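Local structure of Udp-n-acetylglucosamine pyrophosphorylase (Trypanosoma brucei, 4BQH) at residues A[294-299]-A[424-429]; A[305-310]-A[431-436]. The protein probably catalyses the transfer of a uridylyl group from UTP to N-acetyl-alpha-D-glucosamine 1-phosphate, giving UDP-N-acetyl-alpha-D-glucosamine and diphosphate. One frame throughout, in Å; residues are numbered along the deposited sequence.

Contacts 1 and 2 lie side by side in the UDPGP-type, GT-A-related domain, their centres about 12 Å apart, and both rest on the same mixed sheet. Along the chain their segments alternate: helix 291-300 leads into strand 304-309, and more than a hundred residues later strand 423-427 leads into the short helix 430-433. The two strands are parallel neighbours, bonded through Val306 with Arg424 and Met426, and a probable hydrogen bond between Thr308 OG1 and Gln427 OE1 joins their side chains. Contact 1 packs the earlier helix on the later strand; contact 2 ties the earlier strand to the later helix. Together they join a helix-strand unit and a strand-helix unit, far apart in sequence, around two neighbouring strands.

Contact 1 (A[294-299]-A[424-429]); sequences IGYAIE and RIMQVD
Tyr296 of helix 291-300 lies against Arg424, Ile425 and Met426 of strand 423-427, a helix-on-sheet packing in the mixed sheet of this GT-A-related nucleotidyltransferase domain. Helix 294-299 and strand 424-427 run roughly antiparallel (151°), their axes coming within 10.1 Å, and the phenol spans most of that gap. Tyr296 owes its reach to a first torsion of -176°, with CG trans to the backbone N, which carries the ring out from the helix toward the strand. Its ring carbon CE2 comes 4.1 Å from Met426 CB. Beyond CB the methionine slides past the tyrosine in the opposite direction, and its sulfur SD ends 5.0 Å from the centre of the Tyr296 ring, an oblique Met-aromatic contact in which the sulfur sits well off the ring normal. The Ile425 side chain points away from the helix; the backbone O of Ile425 lies 3.1 Å from Tyr296 OH. At the far end of the ring, CE2 and OH reach the aliphatic base of Arg424, whose side chain crosses the tyrosine at about a right angle. Arg424 bends at its second torsion, bringing CD to 3.8 Å from Tyr296 OH.

Around this first shell, the tyrosine ring also meets Phe83, with the two planes about 35° apart, and rests on Val305 of the adjacent strand. The charged end of Arg424 is held near the C-terminal end of the helix, while CB, CG and CD lie along the hydroxyl end of the phenol: NE forms a salt bridge with Glu300 OE1, just beyond the helical segment, and NH1 bonds to Ser420 O.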
ATOM      1  N   ILE A 294       0.037   5.243  13.439  1.00  7.96           N
ATOM      2  CA  ILE A 294       1.373   5.118  14.053  1.00  8.29           C
ATOM      3  C   ILE A 294       1.322   5.145  15.586  1.00  8.08           C
ATOM      4  O   ILE A 294       1.959   4.313  16.246  1.00  7.62           O
ATOM      5  CB  ILE A 294       2.317   6.204  13.506  1.00  8.77           C
ATOM      6  CG1 ILE A 294       2.530   5.992  11.988  1.00  9.04           C
ATOM      7  CG2 ILE A 294       3.658   6.221  14.261  1.00  8.63           C
ATOM      8  CD1 ILE A 294       3.053   7.265  11.301  1.00  9.48           C
ATOM      9  N   GLY A 295       0.580   6.096  16.130  1.00  8.02           N
ATOM     10  CA  GLY A 295       0.438   6.223  17.592  1.00  8.49           C
ATOM     11  C   GLY A 295      -0.214   4.988  18.200  1.00  8.35           C
ATOM     12  O   GLY A 295       0.221   4.481  19.246  1.00  8.31           O
ATOM     13  N   TYR A 296      -1.230   4.467  17.515  1.00  8.42           N
ATOM     14  CA  TYR A 296      -1.885   3.228  17.951  1.00  8.64           C
ATOM     15  C   TYR A 296      -0.889   2.067  17.976  1.00  8.69           C
ATOM     16  O   TYR A 296      -0.846   1.292  18.945  1.00  8.61           O
ATOM     17  CB  TYR A 296      -3.048   2.912  17.000  1.00  9.36           C
ATOM     18  CG  TYR A 296      -3.893   1.711  17.357  1.00  9.75           C
ATOM     19  CD1 TYR A 296      -4.496   1.568  18.625  1.00  9.87           C
ATOM     20  CD2 TYR A 296      -4.162   0.752  16.387  1.00 10.23           C
ATOM     21  CE1 TYR A 296      -5.307   0.453  18.904  1.00 10.84           C
ATOM     22  CE2 TYR A 296      -4.953  -0.362  16.654  1.00 10.79           C
ATOM     23  CZ  TYR A 296      -5.516  -0.508  17.898  1.00 11.09           C
ATOM     24  OH  TYR A 296      -6.304  -1.624  18.075  1.00 11.83           O
ATOM     25  N   ALA A 297      -0.082   1.916  16.931  1.00  8.26           N
ATOM     26  CA  ALA A 297       0.897   0.828  16.928  1.00  8.69           C
ATOM     27  C   ALA A 297       1.857   0.959  18.109  1.00  8.88           C
ATOM     28  O   ALA A 297       2.159  -0.019  18.778  1.00  9.18           O
ATOM     29  CB  ALA A 297       1.677   0.806  15.620  1.00  8.70           C
ATOM     30  N   ILE A 298       2.306   2.186  18.359  1.00  8.91           N
ATOM     31  CA  ILE A 298       3.295   2.429  19.414  1.00  9.08           C
ATOM     32  C   ILE A 298       2.701   2.137  20.797  1.00  9.39           C
ATOM     33  O   ILE A 298       3.320   1.412  21.608  1.00  9.45           O
ATOM     34  CB  ILE A 298       3.852   3.850  19.327  1.00  9.15           C
ATOM     35  CG1 ILE A 298       4.767   3.949  18.092  1.00  9.39           C
ATOM     36  CG2 ILE A 298       4.654   4.196  20.595  1.00  9.36           C
ATOM     37  CD1 ILE A 298       5.159   5.355  17.688  1.00 10.13           C
ATOM     38  N   GLU A 299       1.516   2.683  21.056  1.00 10.01           N
ATOM     39  CA  GLU A 299       0.888   2.547  22.381  1.00 10.87           C
ATOM     40  C   GLU A 299       0.437   1.121  22.647  1.00 11.34           C
ATOM     41  O   GLU A 299       0.467   0.667  23.814  1.00 12.54           O
ATOM     42  CB  GLU A 299      -0.244   3.585  22.556  1.00 11.64           C
ATOM     43  CG  GLU A 299       0.283   5.033  22.602  1.00 13.28           C
ATOM     44  CD  GLU A 299       1.211   5.330  23.795  1.00 14.31           C
ATOM     45  OE1 GLU A 299       1.012   4.784  24.892  1.00 15.49           O
ATOM     46  OE2 GLU A 299       2.169   6.099  23.626  1.00 16.53           O
ATOM     47  N   ARG A 424      -2.869  -5.938  15.859  1.00  9.01           N
ATOM     48  CA  ARG A 424      -4.031  -5.091  16.136  1.00  8.91           C
ATOM     49  C   ARG A 424      -4.781  -4.726  14.856  1.00  8.86           C
ATOM     50  O   ARG A 424      -4.200  -4.636  13.764  1.00  8.63           O
ATOM     51  CB  ARG A 424      -3.609  -3.807  16.850  1.00  8.99           C
ATOM     52  CG  ARG A 424      -2.941  -4.001  18.224  1.00  9.55           C
ATOM     53  CD  ARG A 424      -4.008  -4.413  19.225  1.00 10.40           C
ATOM     54  NE  ARG A 424      -3.460  -4.608  20.579  1.00 10.72           N
ATOM     55  CZ  ARG A 424      -3.031  -5.764  21.072  1.00 12.01           C
ATOM     56  NH1 ARG A 424      -3.033  -6.877  20.329  1.00 11.60           N
ATOM     57  NH2 ARG A 424      -2.570  -5.801  22.329  1.00 12.43           N
ATOM     58  N   ILE A 425      -6.080  -4.523  15.019  1.00  9.01           N
ATOM     59  CA  ILE A 425      -6.963  -4.055  13.944  1.00  8.95           C
ATOM     60  C   ILE A 425      -7.398  -2.636  14.277  1.00  9.40           C
ATOM     61  O   ILE A 425      -7.763  -2.342  15.438  1.00  9.25           O
ATOM     62  CB  ILE A 425      -8.226  -4.927  13.886  1.00  9.37           C
ATOM     63  CG1 ILE A 425      -7.863  -6.309  13.306  1.00  9.82           C
ATOM     64  CG2 ILE A 425      -9.323  -4.233  13.050  1.00  9.52           C
ATOM     65  CD1 ILE A 425      -8.940  -7.373  13.480  1.00 10.21           C
ATOM     66  N   MET A 426      -7.385  -1.762  13.267  1.00  9.52           N
ATOM     67  CA  MET A 426      -7.967  -0.421  13.392  1.00 10.48           C
ATOM     68  C   MET A 426      -9.072  -0.315  12.326  1.00 10.12           C
ATOM     69  O   MET A 426      -8.786  -0.312  11.141  1.00  9.95           O
ATOM     70  CB  MET A 426      -6.898   0.669  13.222  1.00 11.91           C
ATOM     71  CG  MET A 426      -7.421   2.083  13.486  1.00 14.46           C
ATOM     72  SD  MET A 426      -6.039   3.258  13.586  1.00 20.88           S
ATOM     73  CE  MET A 426      -5.654   3.464  11.912  1.00 17.80           C
ATOM     74  N   GLN A 427     -10.322  -0.302  12.775  1.00 10.13           N
ATOM     75  CA  GLN A 427     -11.470  -0.244  11.866  1.00 10.13           C
ATOM     76  C   GLN A 427     -11.720   1.236  11.557  1.00  9.96           C
ATOM     77  O   GLN A 427     -11.977   2.007  12.463  1.00 10.13           O
ATOM     78  CB  GLN A 427     -12.699  -0.897  12.504  1.00 10.70           C
ATOM     79  CG  GLN A 427     -13.954  -0.904  11.613  1.00 11.52           C
ATOM     80  CD  GLN A 427     -14.191  -2.233  10.902  1.00 12.43           C
ATOM     81  OE1 GLN A 427     -13.298  -2.770  10.235  1.00 13.21           O
ATOM     82  NE2 GLN A 427     -15.409  -2.764  11.036  1.00 12.24           N
ATOM     83  N   VAL A 428     -11.638   1.600  10.280  1.00  9.75           N
ATOM     84  CA  VAL A 428     -11.697   2.999   9.847  1.00  9.97           C
ATOM     85  C   VAL A 428     -12.890   3.232   8.910  1.00 10.10           C
ATOM     86  O   VAL A 428     -13.516   2.291   8.433  1.00  9.38           O
ATOM     87  CB  VAL A 428     -10.378   3.478   9.168  1.00 10.44           C
ATOM     88  CG1 VAL A 428      -9.202   3.389  10.129  1.00 10.58           C
ATOM     89  CG2 VAL A 428     -10.082   2.699   7.874  1.00 10.76           C
ATOM     90  N   ASP A 429     -13.155   4.511   8.661  1.00 11.08           N
ATOM     91  CA  ASP A 429     -14.235   4.991   7.834  1.00 12.53           C
ATOM     92  C   ASP A 429     -13.846   4.867   6.351  1.00 11.76           C
ATOM     93  O   ASP A 429     -12.991   5.609   5.878  1.00 11.33           O
ATOM     94  CB  ASP A 429     -14.444   6.468   8.238  1.00 14.77           C
ATOM     95  CG  ASP A 429     -15.781   7.021   7.826  1.00 17.57           C
ATOM     96  OD1 ASP A 429     -16.219   6.739   6.683  1.00 18.51           O
ATOM     97  OD2 ASP A 429     -16.369   7.786   8.663  1.00 19.55           O
TER

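Contact 2 (A[305-310]-A[431-436]); sequences VVKTCP and DDEFGP
A partly buried salt bridge, Lys307 with Glu433, joins the middle of strand 304-309 to Glu433 in the short, weakly bonded helical turn that follows the neighbouring strand 423-427. Lys307 NZ donates to Glu433 OE1 at 2.7 Å, approaching the carboxylate from its syn side and only 19° out of its plane. The lysine CB points toward the helical turn, and the extended chain carries NZ across to the carboxylate, crossing the glutamate at about a right angle. Methylenes share the approach: Lys307 CE lies 3.4 Å from Glu433 OE1. The glutamate meets it through a bend; a second torsion of -96° turns CD out of the extended zigzag and brings the carboxylate round to the lysine.

Each charged end has a further partner. Lys307 NZ also forms a salt bridge with Asp290, so two carboxylates grip the ammonium group and probably offset the cost of burying it. Glu433 OE2 is bonded by Asn287 ND2; with OE1 taken by the lysine, both carboxylate oxygens are anchored, which restricts rotation of the group.

Farther along the strand the approach is looser, with Cys309 SG 4.7 Å from Phe434 CB. Inside the turn, Pro436 CD sits over the centre of the Phe434 ring, 3.8 Å above its plane. Asn283 bonds the backbone at Glu433 O and Gly435 N, fastening the turn from the loop that precedes helix 291-300. The bridge is thus flanked by that helix through Phe293, by strand 423-427 through Met426, and by strand 355-357 through Ile357, all three packing on Lys307.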
ATOM      1  N   VAL A 305      -0.225  -3.656  12.607  1.00  7.35           N
ATOM      2  CA  VAL A 305      -1.573  -3.101  12.706  1.00  7.65           C
ATOM      3  C   VAL A 305      -2.151  -3.093  11.303  1.00  7.74           C
ATOM      4  O   VAL A 305      -1.467  -2.674  10.360  1.00  8.47           O
ATOM      5  CB  VAL A 305      -1.591  -1.656  13.257  1.00  7.57           C
ATOM      6  CG1 VAL A 305      -3.023  -1.217  13.484  1.00  7.42           C
ATOM      7  CG2 VAL A 305      -0.833  -1.576  14.583  1.00  7.40           C
ATOM      8  N   VAL A 306      -3.382  -3.602  11.161  1.00  7.79           N
ATOM      9  CA  VAL A 306      -4.071  -3.535   9.873  1.00  8.31           C
ATOM     10  C   VAL A 306      -5.233  -2.560   9.952  1.00  8.18           C
ATOM     11  O   VAL A 306      -5.950  -2.461  10.993  1.00  8.23           O
ATOM     12  CB  VAL A 306      -4.579  -4.914   9.384  1.00  8.14           C
ATOM     13  CG1 VAL A 306      -3.390  -5.879   9.249  1.00  8.63           C
ATOM     14  CG2 VAL A 306      -5.623  -5.482  10.343  1.00  8.65           C
ATOM     15  N   LYS A 307      -5.424  -1.820   8.863  1.00  8.42           N
ATOM     16  CA  LYS A 307      -6.660  -1.049   8.743  1.00  9.16           C
ATOM     17  C   LYS A 307      -7.714  -1.860   8.017  1.00  9.52           C
ATOM     18  O   LYS A 307      -7.427  -2.529   7.026  1.00  9.85           O
ATOM     19  CB  LYS A 307      -6.438   0.246   7.963  1.00  9.79           C
ATOM     20  CG  LYS A 307      -5.917   1.363   8.840  1.00 10.73           C
ATOM     21  CD  LYS A 307      -5.838   2.632   7.992  1.00 10.82           C
ATOM     22  CE  LYS A 307      -5.375   3.797   8.844  1.00 11.80           C
ATOM     23  NZ  LYS A 307      -5.021   4.973   7.985  1.00 11.69           N
ATOM     24  N   THR A 308      -8.942  -1.764   8.496  1.00  8.98           N
ATOM     25  CA  THR A 308     -10.061  -2.535   7.936  1.00  9.65           C
ATOM     26  C   THR A 308     -11.272  -1.626   7.890  1.00  9.88           C
ATOM     27  O   THR A 308     -11.297  -0.602   8.575  1.00  9.45           O
ATOM     28  CB  THR A 308     -10.389  -3.753   8.813  1.00  9.84           C
ATOM     29  OG1 THR A 308     -10.662  -3.322  10.158  1.00 10.96           O
ATOM     30  CG2 THR A 308      -9.185  -4.707   8.842  1.00  9.60           C
ATOM     31  N   CYS A 309     -12.269  -1.999   7.093  1.00 10.72           N
ATOM     32  CA  CYS A 309     -13.520  -1.240   7.000  1.00 11.02           C
ATOM     33  C   CYS A 309     -14.709  -2.205   7.145  1.00 10.86           C
ATOM     34  O   CYS A 309     -14.603  -3.365   6.744  1.00 10.01           O
ATOM     35  CB  CYS A 309     -13.605  -0.565   5.615  1.00 12.55           C
ATOM     36  SG  CYS A 309     -12.342   0.714   5.409  1.00 15.94           S
ATOM     37  N   PRO A 310     -15.852  -1.726   7.667  1.00 10.88           N
ATOM     38  CA  PRO A 310     -17.055  -2.558   7.595  1.00 11.20           C
ATOM     39  C   PRO A 310     -17.367  -2.950   6.131  1.00 11.58           C
ATOM     40  O   PRO A 310     -17.110  -2.164   5.207  1.00 11.61           O
ATOM     41  CB  PRO A 310     -18.174  -1.646   8.136  1.00 11.46           C
ATOM     42  CG  PRO A 310     -17.493  -0.478   8.780  1.00 11.77           C
ATOM     43  CD  PRO A 310     -16.114  -0.377   8.213  1.00 11.32           C
ATOM     44  N   ASP A 431     -15.077   5.725   3.529  1.00 13.60           N
ATOM     45  CA  ASP A 431     -15.204   6.874   2.662  1.00 15.02           C
ATOM     46  C   ASP A 431     -14.170   7.964   2.950  1.00 14.71           C
ATOM     47  O   ASP A 431     -14.043   8.893   2.157  1.00 15.08           O
ATOM     48  CB  ASP A 431     -16.638   7.395   2.693  1.00 17.01           C
ATOM     49  CG  ASP A 431     -17.608   6.473   1.951  1.00 19.30           C
ATOM     50  OD1 ASP A 431     -17.250   5.343   1.564  1.00 21.48           O
ATOM     51  OD2 ASP A 431     -18.747   6.891   1.736  1.00 22.99           O
ATOM     52  N   ASP A 432     -13.423   7.830   4.049  1.00 14.00           N
ATOM     53  CA  ASP A 432     -12.336   8.748   4.369  1.00 14.00           C
ATOM     54  C   ASP A 432     -10.963   8.163   3.995  1.00 13.61           C
ATOM     55  O   ASP A 432      -9.964   8.893   3.950  1.00 13.35           O
ATOM     56  CB  ASP A 432     -12.333   9.085   5.878  1.00 16.16           C
ATOM     57  CG  ASP A 432     -13.513   9.957   6.300  1.00 19.87           C
ATOM     58  OD1 ASP A 432     -14.089  10.679   5.443  1.00 21.67           O
ATOM     59  OD2 ASP A 432     -13.839   9.941   7.512  1.00 20.71           O
ATOM     60  N   GLU A 433     -10.913   6.857   3.726  1.00 11.73           N
ATOM     61  CA  GLU A 433      -9.659   6.128   3.786  1.00 12.47           C
ATOM     62  C   GLU A 433      -9.380   5.223   2.587  1.00 11.90           C
ATOM     63  O   GLU A 433      -8.258   4.808   2.403  1.00 11.96           O
ATOM     64  CB  GLU A 433      -9.632   5.277   5.067  1.00 13.08           C
ATOM     65  CG  GLU A 433      -9.610   6.064   6.375  1.00 14.40           C
ATOM     66  CD  GLU A 433      -8.206   6.262   6.933  1.00 16.46           C
ATOM     67  OE1 GLU A 433      -7.304   5.509   6.560  1.00 15.66           O
ATOM     68  OE2 GLU A 433      -8.016   7.165   7.770  1.00 18.64           O
ATOM     69  N   PHE A 434     -10.389   4.921   1.770  1.00 11.90           N
ATOM     70  CA  PHE A 434     -10.220   3.884   0.761  1.00 12.36           C
ATOM     71  C   PHE A 434     -11.019   4.203  -0.504  1.00 12.30           C
ATOM     72  O   PHE A 434     -12.232   4.028  -0.514  1.00 13.39           O
ATOM     73  CB  PHE A 434     -10.667   2.535   1.373  1.00 12.63           C
ATOM     74  CG  PHE A 434     -10.525   1.340   0.449  1.00 13.08           C
ATOM     75  CD1 PHE A 434      -9.273   0.895   0.040  1.00 12.88           C
ATOM     76  CD2 PHE A 434     -11.661   0.658   0.009  1.00 13.41           C
ATOM     77  CE1 PHE A 434      -9.161  -0.194  -0.825  1.00 13.27           C
ATOM     78  CE2 PHE A 434     -11.562  -0.456  -0.820  1.00 13.56           C
ATOM     79  CZ  PHE A 434     -10.307  -0.892  -1.230  1.00 13.84           C
ATOM     80  N   GLY A 435     -10.301   4.625  -1.554  1.00 12.44           N
ATOM     81  CA  GLY A 435     -10.864   5.001  -2.876  1.00 12.31           C
ATOM     82  C   GLY A 435      -9.904   4.491  -3.942  1.00 12.18           C
ATOM     83  O   GLY A 435      -9.114   5.263  -4.515  1.00 12.39           O
ATOM     84  N   PRO A 436      -9.931   3.179  -4.190  1.00 12.42           N
ATOM     85  CA  PRO A 436      -8.998   2.561  -5.124  1.00 13.04           C
ATOM     86  C   PRO A 436      -9.355   2.906  -6.566  1.00 13.28           C
ATOM     87  O   PRO A 436     -10.519   2.826  -6.965  1.00 14.27           O
ATOM     88  CB  PRO A 436      -9.156   1.055  -4.843  1.00 13.18           C
ATOM     89  CG  PRO A 436     -10.524   0.923  -4.311  1.00 13.09           C
ATOM     90  CD  PRO A 436     -10.866   2.205  -3.598  1.00 12.69           C
TER